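Local atomic coordinates of GH62 hydrolase (Scytalidium thermophilum, PDB entry 4PVA), a protein that probably removes alpha-L-arabinofuranosyl side groups from arabinoxylan, as a fungal glycoside hydrolase of family 62. Residues Ser184-His189 against Ala219-Ala224; Leu190-Thr195 against Glu208-Asp213; Gly249-Arg254 against Ser292-Glu297. All coordinates share one frame; numbering follows the deposited sequence. Where two conformers were deposited one is given.

The three contacts lie in the five-bladed beta-propeller expected of this family and differ in depth and chemistry. Contact 1 is the buried one, a water-threaded junction between the turn of one blade and the start of strand 222-229 in the next. Contact 2 is partly buried; it is the bulged outer hairpin of the blade that contains that turn, and it runs from an apolar end to a charged, exposed one. The two meet where D213 N bonds to G188 O. Contact 3, also partly buried, reaches the sheet of strand 222-229 through strand 251-258, which links it to contact 1 by R254 NH1 and A219 O; here R251 and H295 bind a phosphate ion.

Contact 1. Residues Ser184-His189 against Ala219-Ala224; sequences SDDNGH and ALWEAA
One face of the W221 indole carries the carboxylate of D186, laid almost flat on it: the two planes are 5° apart and D186 OD1 stands 3.7 Å above the ring, over its centre. W221 and E222 both face E243, a classic beta bulge at the entry to strand 222-229 of a propeller blade, while 184-189 is the turn joining two strands of the neighbouring blade. On the same face of the indole D186 CB makes a CH-pi contact, 4.0 Å from the centroid of the six-membered ring of W221. The W221 ring also meets that of Y218, at about 40°. E222 brings its carboxylate nearly into the plane of D186's, with E222 OE1 2.6 Å from D186 OD1. Its CG lies between the backbone N and the carbonyl carbon (chi1 62°), and the extended chain beyond reaches across to the aspartate.

That turn is shaped by D185, whose OD1 accepts from N187 N in an Asx turn and from H189 N on the opposite face of the carboxylate. The H189 ring presents its edge, and ND1 gives a 2.7 Å bond to the syn lone pair of D185 OD2. G188, at positive phi, suits a place where a CB would jam against the preceding carbonyl. Its O touches L220 CD2, an apolar branch that also packs on L190 and L211.

Waters join the segments behind these groups. One links S184 OG with H189 O and L220 O, and another meets W221 O. A hydroxyl suits position 184 because it can bond to two waters; the second lies 2.8 Å from S184 OG and accepts from A224 N at 3.0 Å.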
loop_
_atom_site.group_PDB
_atom_site.type_symbol
_atom_site.label_atom_id
_atom_site.label_comp_id
_atom_site.label_asym_id
_atom_site.label_seq_id
_atom_site.Cartn_x
_atom_site.Cartn_y
_atom_site.Cartn_z
ATOM N N SER A 184 -6.746 8.664 1.519
ATOM C CA SER A 184 -7.607 9.027 0.389
ATOM C C SER A 184 -9.069 9.016 0.835
ATOM O O SER A 184 -9.396 8.453 1.877
ATOM C CB SER A 184 -7.413 8.013 -0.754
ATOM O OG SER A 184 -6.109 8.110 -1.334
ATOM N N ASP A 185 -9.943 9.571 -0.008
ATOM C CA ASP A 185 -11.381 9.584 0.307
ATOM C C ASP A 185 -12.242 8.992 -0.796
ATOM O O ASP A 185 -13.486 9.104 -0.712
ATOM C CB ASP A 185 -11.869 10.976 0.684
ATOM C CG ASP A 185 -11.706 11.999 -0.410
ATOM O OD1 ASP A 185 -11.234 11.671 -1.514
ATOM O OD2 ASP A 185 -12.059 13.172 -0.132
ATOM N N ASP A 186 -11.686 8.340 -1.812
ATOM C CA ASP A 186 -12.473 7.904 -2.944
ATOM C C ASP A 186 -13.338 9.036 -3.488
ATOM O O ASP A 186 -14.415 8.801 -4.070
ATOM C CB ASP A 186 -13.336 6.683 -2.555
ATOM C CG ASP A 186 -12.548 5.405 -2.439
ATOM O OD1 ASP A 186 -11.347 5.392 -2.766
ATOM O OD2 ASP A 186 -13.153 4.431 -1.955
ATOM N N ASN A 187 -12.871 10.250 -3.352
ATOM C CA ASN A 187 -13.563 11.423 -3.853
ATOM C C ASN A 187 -12.603 12.434 -4.425
ATOM O O ASN A 187 -12.892 13.609 -4.437
ATOM C CB ASN A 187 -14.458 12.059 -2.767
ATOM C CG ASN A 187 -15.544 12.931 -3.356
ATOM O OD1 ASN A 187 -16.125 12.581 -4.377
ATOM N ND2 ASN A 187 -15.815 14.043 -2.741
ATOM N N GLY A 188 -11.468 11.977 -4.901
ATOM C CA GLY A 188 -10.552 12.822 -5.644
ATOM C C GLY A 188 -9.533 13.587 -4.826
ATOM O O GLY A 188 -8.836 14.417 -5.371
ATOM N N HIS A 189 -9.416 13.304 -3.538
ATOM C CA HIS A 189 -8.439 13.995 -2.671
ATOM C C HIS A 189 -7.410 13.034 -2.108
ATOM O O HIS A 189 -7.711 11.875 -1.805
ATOM C CB HIS A 189 -9.120 14.709 -1.501
ATOM C CG HIS A 189 -10.260 15.595 -1.914
ATOM N ND1 HIS A 189 -11.573 15.214 -1.769
ATOM C CD2 HIS A 189 -10.274 16.808 -2.513
ATOM C CE1 HIS A 189 -12.349 16.169 -2.253
ATOM N NE2 HIS A 189 -11.594 17.143 -2.700
ATOM N N ALA A 219 -8.936 9.746 -11.431
ATOM C CA ALA A 219 -7.532 9.997 -11.737
ATOM C C ALA A 219 -6.652 10.013 -10.487
ATOM O O ALA A 219 -5.420 9.908 -10.588
ATOM C CB ALA A 219 -7.396 11.328 -12.472
ATOM N N LEU A 220 -7.233 10.159 -9.302
ATOM C CA LEU A 220 -6.473 10.252 -8.063
ATOM C C LEU A 220 -7.224 9.458 -7.015
ATOM O O LEU A 220 -7.676 9.982 -5.990
ATOM C CB LEU A 220 -6.296 11.722 -7.622
ATOM C CG LEU A 220 -5.196 11.948 -6.599
ATOM C CD1 LEU A 220 -3.827 11.902 -7.292
ATOM C CD2 LEU A 220 -5.392 13.262 -5.880
ATOM N N TRP A 221 -7.405 8.174 -7.291
ATOM C CA TRP A 221 -8.462 7.393 -6.659
ATOM C C TRP A 221 -8.101 6.953 -5.263
ATOM O O TRP A 221 -8.799 7.319 -4.307
ATOM C CB TRP A 221 -8.818 6.218 -7.578
ATOM C CG TRP A 221 -9.942 5.328 -7.085
ATOM C CD1 TRP A 221 -9.865 3.966 -6.868
ATOM C CD2 TRP A 221 -11.256 5.716 -6.749
ATOM N NE1 TRP A 221 -11.056 3.506 -6.406
ATOM C CE2 TRP A 221 -11.926 4.546 -6.306
ATOM C CE3 TRP A 221 -11.931 6.913 -6.770
ATOM C CZ2 TRP A 221 -13.284 4.534 -5.923
ATOM C CZ3 TRP A 221 -13.303 6.913 -6.376
ATOM C CH2 TRP A 221 -13.946 5.729 -5.961
ATOM N N GLU A 222 -7.045 6.165 -5.103
ATOM C CA GLU A 222 -6.670 5.717 -3.772
ATOM C C GLU A 222 -5.345 4.979 -3.858
ATOM O O GLU A 222 -4.589 5.104 -4.822
ATOM C CB GLU A 222 -7.770 4.956 -3.038
ATOM C CG GLU A 222 -8.055 3.736 -3.859
ATOM C CD GLU A 222 -9.111 2.775 -3.277
ATOM O OE1 GLU A 222 -10.146 3.085 -2.675
ATOM O OE2 GLU A 222 -8.881 1.602 -3.498
ATOM N N ALA A 223 -5.014 4.288 -2.793
ATOM C CA ALA A 223 -3.897 3.342 -2.745
ATOM C C ALA A 223 -2.562 4.040 -2.945
ATOM O O ALA A 223 -1.654 3.530 -3.623
ATOM C CB ALA A 223 -4.115 2.199 -3.728
ATOM N N ALA A 224 -2.380 5.183 -2.314
ATOM C CA ALA A 224 -1.123 5.893 -2.420
ATOM C C ALA A 224 0.018 5.124 -1.751
ATOM O O ALA A 224 -0.130 4.448 -0.722
ATOM C CB ALA A 224 -1.234 7.259 -1.793
HETATM O O HOH W 1 -4.097 6.510 -0.276
HETATM O O HOH W 2 -6.226 9.936 -3.325
HETATM O O HOH W 3 -9.455 9.814 -3.262
HETATM O O HOH W 4 -10.854 9.670 -5.715
#

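Contact 2. Residues Leu190-Thr195 against Glu208-Asp213; sequences LYRSQT and EIVLQD
Y191 and I209 lie side by side on one face of an antiparallel hairpin, pointing the same way, with Y191 CE1 3.6 Å from I209 CG1. Both leave the backbone alike, the first branch anti to the carbonyl carbon, which keeps ring and aliphatic chain alongside each other. They turn toward helix 150-155, I209 touching I151 and Y191 touching I152; the tyrosine suits this place because its apolar ring packs while its OH bonds to D185.

The other face bears L190, R192, E208 and L211. Here a classic beta bulge sets V210 and L211 together opposite L190, so L190 N bonds to L211 O and V210 N to L190 O, the latter at 2.8 Å. V210 uses both branches: CG2 rests 3.9 Å from L190 CD2, while CG1 lies 3.6 Å from R192 CB and close to the edge of its guanidinium. V210 and R192 cross at about a right angle, a compact beta-branched residue against the long stem of the arginine. Past the bulge, R192 and E208 form a hydrogen-bonded pair, with both backbone N-H...O bonds made.

R192 and E208 also run alongside each other, but their flat ends are turned 84° apart; the hydrogen bond within the salt bridge, R192 NH2 to E208 OE1, is weak at 3.2 Å. It is described for one of E208's two conformers and is doubtful for that reason. A bend at chi3 (63°) brings R192 NH1 to Q194 OE1 at 2.8 Å, on a lone pair in the carbonyl plane; NH1 also bonds to H180, and NH2 is bridged to D262. The guanidinium thus depends on several partners, and the exposed E208 probably contributes little to fixing it.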
loop_
_atom_site.group_PDB
_atom_site.type_symbol
_atom_site.label_atom_id
_atom_site.label_comp_id
_atom_site.label_asym_id
_atom_site.label_seq_id
_atom_site.Cartn_x
_atom_site.Cartn_y
_atom_site.Cartn_z
ATOM N N LEU A 190 -6.216 13.570 -1.937
ATOM C CA LEU A 190 -5.121 12.926 -1.193
ATOM C C LEU A 190 -4.795 13.846 -0.029
ATOM O O LEU A 190 -4.488 15.029 -0.250
ATOM C CB LEU A 190 -3.931 12.662 -2.099
ATOM C CG LEU A 190 -2.722 11.974 -1.432
ATOM C CD1 LEU A 190 -3.035 10.572 -1.014
ATOM C CD2 LEU A 190 -1.508 11.973 -2.321
ATOM N N TYR A 191 -4.849 13.285 1.182
ATOM C CA TYR A 191 -4.637 14.017 2.417
ATOM C C TYR A 191 -3.317 13.634 3.047
ATOM O O TYR A 191 -2.848 12.537 2.853
ATOM C CB TYR A 191 -5.728 13.754 3.442
ATOM C CG TYR A 191 -7.137 14.045 2.955
ATOM C CD1 TYR A 191 -7.678 15.296 3.097
ATOM C CD2 TYR A 191 -7.925 13.085 2.386
ATOM C CE1 TYR A 191 -8.983 15.581 2.649
ATOM C CE2 TYR A 191 -9.218 13.352 1.940
ATOM C CZ TYR A 191 -9.719 14.590 2.064
ATOM O OH TYR A 191 -11.065 14.850 1.670
ATOM N N ARG A 192 -2.773 14.543 3.856
ATOM C CA ARG A 192 -1.522 14.314 4.581
ATOM C C ARG A 192 -1.552 15.009 5.916
ATOM O O ARG A 192 -1.792 16.212 5.997
ATOM C CB ARG A 192 -0.335 14.831 3.786
ATOM C CG ARG A 192 1.046 14.548 4.387
ATOM C CD ARG A 192 2.142 15.422 3.736
ATOM N NE ARG A 192 1.893 16.822 3.984
ATOM C CZ ARG A 192 2.070 17.424 5.138
ATOM N NH1 ARG A 192 2.659 16.807 6.146
ATOM N NH2 ARG A 192 1.685 18.674 5.290
ATOM N N SER A 193 -1.256 14.248 6.961
ATOM C CA SER A 193 -0.986 14.767 8.325
ATOM C C SER A 193 0.460 14.496 8.677
ATOM O O SER A 193 1.135 13.690 8.038
ATOM C CB SER A 193 -1.863 14.087 9.366
ATOM O OG SER A 193 -3.245 14.428 9.194
ATOM N N GLN A 194 0.930 15.129 9.759
ATOM C CA GLN A 194 2.285 14.888 10.238
ATOM C C GLN A 194 2.354 14.948 11.747
ATOM O O GLN A 194 1.529 15.570 12.414
ATOM C CB GLN A 194 3.262 15.890 9.627
ATOM C CG GLN A 194 2.977 17.322 10.034
ATOM C CD GLN A 194 3.864 18.311 9.358
ATOM O OE1 GLN A 194 3.948 18.366 8.138
ATOM N NE2 GLN A 194 4.533 19.123 10.156
ATOM N N THR A 195 3.420 14.340 12.235
ATOM C CA THR A 195 3.851 14.475 13.640
ATOM C C THR A 195 5.356 14.301 13.659
ATOM O O THR A 195 5.976 13.999 12.664
ATOM C CB THR A 195 3.140 13.455 14.541
ATOM O OG1 THR A 195 3.394 13.848 15.919
ATOM C CG2 THR A 195 3.603 12.054 14.311
ATOM N N GLU A 208 -4.018 18.058 5.588
ATOM C CA GLU A 208 -4.086 19.027 4.490
ATOM C C GLU A 208 -4.345 18.245 3.206
ATOM O O GLU A 208 -3.858 17.105 3.054
ATOM C CB GLU A 208 -2.762 19.801 4.423
ATOM C CG GLU A 208 -2.579 20.672 5.684
ATOM C CD GLU A 208 -1.270 21.440 5.760
ATOM O OE1 GLU A 208 -0.358 21.138 4.980
ATOM O OE2 GLU A 208 -1.158 22.348 6.632
ATOM N N ILE A 209 -5.054 18.839 2.262
ATOM C CA ILE A 209 -5.196 18.265 0.935
ATOM C C ILE A 209 -3.923 18.556 0.163
ATOM O O ILE A 209 -3.598 19.739 -0.048
ATOM C CB ILE A 209 -6.434 18.840 0.206
ATOM C CG1 ILE A 209 -7.718 18.416 0.925
ATOM C CG2 ILE A 209 -6.434 18.356 -1.235
ATOM C CD1 ILE A 209 -8.982 19.103 0.452
ATOM N N VAL A 210 -3.186 17.527 -0.243
ATOM C CA VAL A 210 -1.923 17.763 -0.925
ATOM C C VAL A 210 -2.048 17.651 -2.438
ATOM O O VAL A 210 -1.309 18.304 -3.143
ATOM C CB VAL A 210 -0.791 16.871 -0.398
ATOM C CG1 VAL A 210 -0.422 17.223 1.045
ATOM C CG2 VAL A 210 -1.126 15.439 -0.549
ATOM N N LEU A 211 -2.972 16.842 -2.930
ATOM C CA LEU A 211 -3.316 16.758 -4.347
ATOM C C LEU A 211 -4.787 16.489 -4.476
ATOM O O LEU A 211 -5.385 15.842 -3.627
ATOM C CB LEU A 211 -2.592 15.621 -5.013
ATOM C CG LEU A 211 -1.111 15.667 -5.230
ATOM C CD1 LEU A 211 -0.668 14.357 -5.863
ATOM C CD2 LEU A 211 -0.658 16.858 -6.045
ATOM N N GLN A 212 -5.390 17.010 -5.544
ATOM C CA GLN A 212 -6.780 16.721 -5.821
ATOM C C GLN A 212 -7.070 16.726 -7.313
ATOM O O GLN A 212 -6.432 17.488 -8.070
ATOM C CB GLN A 212 -7.717 17.678 -5.058
ATOM C CG GLN A 212 -7.570 19.128 -5.448
ATOM C CD GLN A 212 -8.484 20.053 -4.657
ATOM O OE1 GLN A 212 -9.122 19.660 -3.677
ATOM N NE2 GLN A 212 -8.542 21.306 -5.072
ATOM N N ASP A 213 -8.008 15.894 -7.748
ATOM C CA ASP A 213 -8.526 15.966 -9.110
ATOM C C ASP A 213 -10.040 15.884 -9.056
ATOM O O ASP A 213 -10.634 14.820 -9.228
ATOM C CB ASP A 213 -7.958 14.872 -10.011
ATOM C CG ASP A 213 -8.246 15.130 -11.482
ATOM O OD1 ASP A 213 -9.376 15.558 -11.801
ATOM O OD2 ASP A 213 -7.343 14.905 -12.314
#

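Contact 3. Residues Gly249-Arg254 against Ser292-Glu297; sequences GHRYFR and SISHGE. With PO4 (phosphate ion), chain F.
R251 lies against S292 and S294, its CB and CG beside the two serine side chains. S292 points OG at the backbone of R251, accepting from R251 N at 2.9 Å in an almost straight bond (176°), while I293 N returns a bond to R251 O. A small hydroxyl suits position 292, where it takes up the N-H at the start of strand 251-258 with little bulk.

F253 covers the next part of the segment. Its ring edge meets the S294 carbonyl carbon and the CA of H295, with CZ 3.5 Å from H295 N; the ring also packs edge-to-face with F317.

A bend at chi2 (-60°) carries the guanidinium of R251 over to the phosphate, where NH1 meets O1 at 3.0 Å, in its own plane; H295 ND1 gives phosphate O4 a 2.8 Å bond. E243 holds NH1 as well, and bonds to S294 OG. Replacing R251 by an alanine removes the guanidinium, which would probably leave E243 without its salt-bridge mate, cost the phosphate one donor and open a gap beside S292 and S294. The phosphate probably came from the crystallisation liquor, but its partners, R251, H295, K46, Y330 and Q320, are consistent with a polar, sugar-binding pocket.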
loop_
_atom_site.group_PDB
_atom_site.type_symbol
_atom_site.label_atom_id
_atom_site.label_comp_id
_atom_site.label_asym_id
_atom_site.label_seq_id
_atom_site.Cartn_x
_atom_site.Cartn_y
_atom_site.Cartn_z
ATOM N N GLY A 249 -12.506 0.532 -16.798
ATOM C CA GLY A 249 -12.309 0.236 -15.404
ATOM C C GLY A 249 -10.937 -0.345 -15.114
ATOM O O GLY A 249 -10.732 -0.894 -14.046
ATOM N N HIS A 250 -9.983 -0.266 -16.028
ATOM C CA HIS A 250 -8.671 -0.880 -15.769
ATOM C C HIS A 250 -7.882 -0.012 -14.773
ATOM O O HIS A 250 -7.742 1.170 -14.939
ATOM C CB HIS A 250 -7.870 -1.056 -17.035
ATOM C CG HIS A 250 -8.553 -1.906 -18.040
ATOM N ND1 HIS A 250 -8.227 -1.897 -19.375
ATOM C CD2 HIS A 250 -9.532 -2.823 -17.896
ATOM C CE1 HIS A 250 -8.981 -2.774 -20.013
ATOM N NE2 HIS A 250 -9.823 -3.303 -19.142
ATOM N N ARG A 251 -7.394 -0.679 -13.727
ATOM C CA ARG A 251 -6.615 0.020 -12.688
ATOM C C ARG A 251 -5.161 0.131 -13.098
ATOM O O ARG A 251 -4.575 -0.837 -13.636
ATOM C CB ARG A 251 -6.662 -0.748 -11.380
ATOM C CG ARG A 251 -8.051 -1.124 -10.893
ATOM C CD ARG A 251 -8.933 0.076 -10.665
ATOM N NE ARG A 251 -10.207 -0.343 -10.102
ATOM C CZ ARG A 251 -10.411 -0.722 -8.844
ATOM N NH1 ARG A 251 -9.448 -0.630 -7.933
ATOM N NH2 ARG A 251 -11.616 -1.140 -8.486
ATOM N N TYR A 252 -4.562 1.291 -12.866
ATOM C CA TYR A 252 -3.144 1.494 -13.122
ATOM C C TYR A 252 -2.595 2.463 -12.107
ATOM O O TYR A 252 -3.363 3.151 -11.430
ATOM C CB TYR A 252 -2.915 2.005 -14.543
ATOM C CG TYR A 252 -3.473 3.362 -14.866
ATOM C CD1 TYR A 252 -4.797 3.504 -15.248
ATOM C CD2 TYR A 252 -2.662 4.495 -14.850
ATOM C CE1 TYR A 252 -5.320 4.758 -15.571
ATOM C CE2 TYR A 252 -3.183 5.734 -15.183
ATOM C CZ TYR A 252 -4.489 5.837 -15.552
ATOM O OH TYR A 252 -4.961 7.108 -15.885
ATOM N N PHE A 253 -1.277 2.556 -12.003
ATOM C CA PHE A 253 -0.629 3.498 -11.107
ATOM C C PHE A 253 -0.009 4.658 -11.857
ATOM O O PHE A 253 0.737 4.451 -12.820
ATOM C CB PHE A 253 0.427 2.796 -10.250
ATOM C CG PHE A 253 -0.191 2.107 -9.068
ATOM C CD1 PHE A 253 -0.703 0.811 -9.161
ATOM C CD2 PHE A 253 -0.352 2.791 -7.890
ATOM C CE1 PHE A 253 -1.353 0.245 -8.063
ATOM C CE2 PHE A 253 -0.996 2.207 -6.799
ATOM C CZ PHE A 253 -1.524 0.945 -6.899
ATOM N N ARG A 254 -0.337 5.857 -11.397
ATOM C CA ARG A 254 0.322 7.101 -11.771
ATOM C C ARG A 254 1.457 7.346 -10.799
ATOM O O ARG A 254 1.451 6.865 -9.670
ATOM C CB ARG A 254 -0.685 8.240 -11.699
ATOM C CG ARG A 254 -1.857 8.123 -12.666
ATOM C CD ARG A 254 -2.844 9.271 -12.524
ATOM N NE ARG A 254 -2.315 10.528 -12.981
ATOM C CZ ARG A 254 -2.740 11.709 -12.577
ATOM N NH1 ARG A 254 -3.680 11.826 -11.671
ATOM N NH2 ARG A 254 -2.176 12.804 -13.044
ATOM N N SER A 292 -5.905 -5.179 -14.828
ATOM C CA SER A 292 -5.732 -4.222 -13.752
ATOM C C SER A 292 -4.498 -4.547 -12.954
ATOM O O SER A 292 -4.266 -5.690 -12.587
ATOM C CB SER A 292 -6.954 -4.250 -12.847
ATOM O OG SER A 292 -7.998 -3.490 -13.450
ATOM N N ILE A 293 -3.733 -3.505 -12.639
ATOM C CA ILE A 293 -2.601 -3.559 -11.715
ATOM C C ILE A 293 -3.030 -2.672 -10.539
ATOM O O ILE A 293 -2.985 -1.437 -10.652
ATOM C CB ILE A 293 -1.308 -3.038 -12.346
ATOM C CG1 ILE A 293 -1.028 -3.736 -13.703
ATOM C CG2 ILE A 293 -0.167 -3.190 -11.359
ATOM C CD1 ILE A 293 -0.740 -5.231 -13.633
ATOM N N SER A 294 -3.479 -3.280 -9.442
ATOM C CA SER A 294 -4.201 -2.550 -8.397
ATOM C C SER A 294 -3.595 -2.706 -7.009
ATOM O O SER A 294 -3.068 -3.757 -6.672
ATOM C CB SER A 294 -5.656 -2.997 -8.422
ATOM O OG SER A 294 -6.444 -2.426 -7.401
ATOM N N HIS A 295 -3.704 -1.647 -6.213
ATOM C CA HIS A 295 -3.466 -1.645 -4.783
ATOM C C HIS A 295 -2.238 -2.413 -4.383
ATOM O O HIS A 295 -2.252 -3.187 -3.429
ATOM C CB HIS A 295 -4.699 -2.149 -4.005
ATOM C CG HIS A 295 -4.882 -1.480 -2.676
ATOM N ND1 HIS A 295 -6.112 -1.369 -2.060
ATOM C CD2 HIS A 295 -3.998 -0.886 -1.852
ATOM C CE1 HIS A 295 -5.963 -0.722 -0.911
ATOM N NE2 HIS A 295 -4.693 -0.407 -0.772
ATOM N N GLY A 296 -1.120 -2.123 -5.009
ATOM C CA GLY A 296 0.105 -2.875 -4.811
ATOM C C GLY A 296 1.107 -2.163 -3.917
ATOM O O GLY A 296 0.957 -0.983 -3.553
ATOM N N GLU A 297 2.165 -2.883 -3.570
ATOM C CA GLU A 297 3.260 -2.345 -2.799
ATOM C C GLU A 297 4.552 -2.961 -3.251
ATOM O O GLU A 297 4.634 -4.172 -3.581
ATOM C CB GLU A 297 3.101 -2.636 -1.295
ATOM C CG GLU A 297 2.515 -1.489 -0.491
ATOM C CD GLU A 297 2.713 -1.672 1.013
ATOM O OE1 GLU A 297 3.846 -2.047 1.408
ATOM O OE2 GLU A 297 1.782 -1.386 1.788
HETATM P P PO4 F . -9.647 -1.676 -3.614
HETATM O O1 PO4 F . -9.142 -1.331 -5.035
HETATM O O2 PO4 F . -10.067 -0.359 -2.924
HETATM O O3 PO4 F . -10.895 -2.511 -3.786
HETATM O O4 PO4 F . -8.591 -2.355 -2.880
HETATM O O HOH W 5 -10.539 -3.796 -12.433
#